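PDB 4TN0: UPF0141 protein yjdB from Campylobacter jejuni subsp. jejuni HB93-13, which probably transfers phosphoethanolamine in the periplasm, as a zinc-binding enzyme of the alkaline phosphatase-like family required for polymyxin resistance and motility. Local coordinates for residues 128-132 against 151-155. Numbering follows the deposited sequence.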
ATOM      1  N   LEU A 128      14.105   8.595   6.361  1.00 37.14           N
ATOM      2  CA  LEU A 128      14.175   7.685   5.222  1.00 40.50           C
ATOM      3  C   LEU A 128      13.356   6.421   5.493  1.00 43.77           C
ATOM      4  O   LEU A 128      13.425   5.849   6.581  1.00 44.55           O
ATOM      5  CB  LEU A 128      15.628   7.310   4.907  1.00 41.08           C
ATOM      6  CG  LEU A 128      16.502   8.225   4.029  1.00 47.53           C
ATOM      7  CD1 LEU A 128      15.684   8.967   2.981  1.00 39.48           C
ATOM      8  CD2 LEU A 128      17.237   9.218   4.909  1.00 42.69           C
ATOM      9  N   ASP A 129      12.586   5.990   4.500  1.00 44.37           N
ATOM     10  CA  ASP A 129      11.718   4.831   4.656  1.00 41.75           C
ATOM     11  C   ASP A 129      12.517   3.571   5.001  1.00 48.69           C
ATOM     12  O   ASP A 129      11.956   2.620   5.583  1.00 42.47           O
ATOM     13  CB  ASP A 129      10.916   4.574   3.388  1.00 39.13           C
ATOM     14  CG  ASP A 129       9.615   5.353   3.325  1.00 40.44           C
ATOM     15  OD1 ASP A 129       9.068   5.684   4.401  1.00 40.33           O
ATOM     16  OD2 ASP A 129       9.154   5.615   2.182  1.00 33.76           O
ATOM     17  N   GLU A 130      13.810   3.554   4.652  1.00 41.51           N
ATOM     18  CA  GLU A 130      14.624   2.370   4.910  1.00 44.75           C
ATOM     19  C   GLU A 130      14.658   2.008   6.400  1.00 40.23           C
ATOM     20  O   GLU A 130      14.847   0.848   6.751  1.00 43.40           O
ATOM     21  CB  GLU A 130      16.043   2.547   4.344  1.00 42.07           C
ATOM     22  CG  GLU A 130      16.834   3.699   4.920  1.00 42.26           C
ATOM     23  CD  GLU A 130      18.087   4.014   4.103  1.00 51.71           C
ATOM     24  OE1 GLU A 130      18.067   3.864   2.853  1.00 51.17           O
ATOM     25  OE2 GLU A 130      19.092   4.442   4.714  1.00 56.98           O
ATOM     26  N   ASN A 131      14.408   2.979   7.271  1.00 40.14           N
ATOM     27  CA  ASN A 131      14.400   2.717   8.708  1.00 45.00           C
ATOM     28  C   ASN A 131      13.346   1.694   9.117  1.00 51.54           C
ATOM     29  O   ASN A 131      13.394   1.159  10.222  1.00 51.22           O
ATOM     30  CB  ASN A 131      14.205   4.011   9.504  1.00 40.78           C
ATOM     31  CG  ASN A 131      15.341   4.988   9.295  1.00 48.74           C
ATOM     32  OD1 ASN A 131      16.420   4.597   8.857  1.00 49.30           O
ATOM     33  ND2 ASN A 131      15.107   6.265   9.592  1.00 49.83           N
ATOM     34  N   LEU A 132      12.369   1.465   8.247  1.00 49.88           N
ATOM     35  CA  LEU A 132      11.347   0.468   8.510  1.00 47.51           C
ATOM     36  C   LEU A 132      11.928  -0.946   8.395  1.00 54.68           C
ATOM     37  O   LEU A 132      11.398  -1.897   8.982  1.00 48.80           O
ATOM     38  CB  LEU A 132      10.160   0.653   7.561  1.00 43.32           C
ATOM     39  CG  LEU A 132       9.291   1.876   7.874  1.00 43.30           C
ATOM     40  CD1 LEU A 132       8.338   2.152   6.727  1.00 45.38           C
ATOM     41  CD2 LEU A 132       8.526   1.714   9.192  1.00 42.58           C
ATOM     42  N   LEU A 151       3.759  -2.179   6.905  1.00 45.22           N
ATOM     43  CA  LEU A 151       4.721  -1.101   6.820  1.00 45.17           C
ATOM     44  C   LEU A 151       4.035   0.094   6.147  1.00 44.90           C
ATOM     45  O   LEU A 151       3.604  -0.002   4.987  1.00 37.23           O
ATOM     46  CB  LEU A 151       5.963  -1.534   6.043  1.00 46.50           C
ATOM     47  CG  LEU A 151       6.632  -2.821   6.545  1.00 51.70           C
ATOM     48  CD1 LEU A 151       7.827  -3.204   5.669  1.00 44.13           C
ATOM     49  CD2 LEU A 151       7.014  -2.723   8.011  1.00 48.95           C
ATOM     50  N   HIS A 152       3.946   1.208   6.881  1.00 42.59           N
ATOM     51  CA  HIS A 152       3.320   2.443   6.400  1.00 36.89           C
ATOM     52  C   HIS A 152       4.422   3.440   6.010  1.00 39.48           C
ATOM     53  O   HIS A 152       5.134   3.971   6.875  1.00 38.39           O
ATOM     54  CB  HIS A 152       2.400   3.044   7.475  1.00 37.49           C
ATOM     55  CG  HIS A 152       1.559   4.198   7.002  1.00 40.63           C
ATOM     56  ND1 HIS A 152       0.926   5.064   7.872  1.00 37.52           N
ATOM     57  CD2 HIS A 152       1.235   4.623   5.757  1.00 35.75           C
ATOM     58  CE1 HIS A 152       0.274   5.981   7.188  1.00 31.31           C
ATOM     59  NE2 HIS A 152       0.440   5.735   5.902  1.00 38.63           N
ATOM     60  N   LEU A 153       4.552   3.674   4.706  1.00 35.00           N
ATOM     61  CA  LEU A 153       5.595   4.526   4.147  1.00 36.75           C
ATOM     62  C   LEU A 153       5.317   6.025   4.229  1.00 38.61           C
ATOM     63  O   LEU A 153       4.168   6.463   4.232  1.00 39.95           O
ATOM     64  CB  LEU A 153       5.817   4.169   2.681  1.00 38.83           C
ATOM     65  CG  LEU A 153       6.066   2.701   2.347  1.00 38.63           C
ATOM     66  CD1 LEU A 153       6.337   2.566   0.849  1.00 38.48           C
ATOM     67  CD2 LEU A 153       7.218   2.155   3.177  1.00 36.97           C
ATOM     68  N   GLN A 154       6.386   6.809   4.291  1.00 37.31           N
ATOM     69  CA  GLN A 154       6.323   8.228   3.973  1.00 34.86           C
ATOM     70  C   GLN A 154       6.278   8.350   2.436  1.00 37.51           C
ATOM     71  O   GLN A 154       5.686   9.296   1.880  1.00 34.40           O
ATOM     72  CB  GLN A 154       7.526   8.974   4.567  1.00 35.72           C
ATOM     73  CG  GLN A 154       7.499  10.504   4.472  1.00 41.06           C
ATOM     74  CD  GLN A 154       6.497  11.197   5.407  1.00 42.17           C
ATOM     75  OE1 GLN A 154       5.481  10.634   5.809  1.00 39.18           O
ATOM     76  NE2 GLN A 154       6.790  12.446   5.736  1.00 49.00           N
ATOM     77  N   GLY A 155       6.902   7.382   1.759  1.00 33.10           N
ATOM     78  CA  GLY A 155       6.775   7.230   0.321  1.00 30.26           C
ATOM     79  C   GLY A 155       7.143   8.485  -0.461  1.00 36.65           C
ATOM     80  O   GLY A 155       8.295   8.901  -0.479  1.00 37.17           O
TER
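Start at Leu151, near the end of strand 146-152: its CB lies 4.4 Å from CD1 of Leu132, whose side chain reaches across from the 3-10 segment 129-132. The same Leu132 methyl rests 3.7 Å from the carbonyl O of His152. The CA-to-CB bond of His152 points away from 128-132; its ND1 hydrogen-bonds Asp105, and the side chain lies about 7 Å from the bound zinc without being one of its ligands. One residue on, CD2 of Leu153 meets Leu132 CD1 at 3.7 Å, closing a small apolar patch. From Gln154 on, the contact turns polar. The carboxylate of Asp129 accepts hydrogen bonds from two successive backbone amides, Gln154 N to OD1 and Gly155 N to OD2, each at 2.9 Å, so both buried oxygens have donors; the Asn106 side chain also hydrogen-bonds OD1. Gly155 has a positive phi of 55°, which suits glycine. The contact packs the loop before helix 133-139 against the chain leaving the C-terminal end of an inner, parallel strand, the edge where alkaline phosphatase-like folds build their metal site.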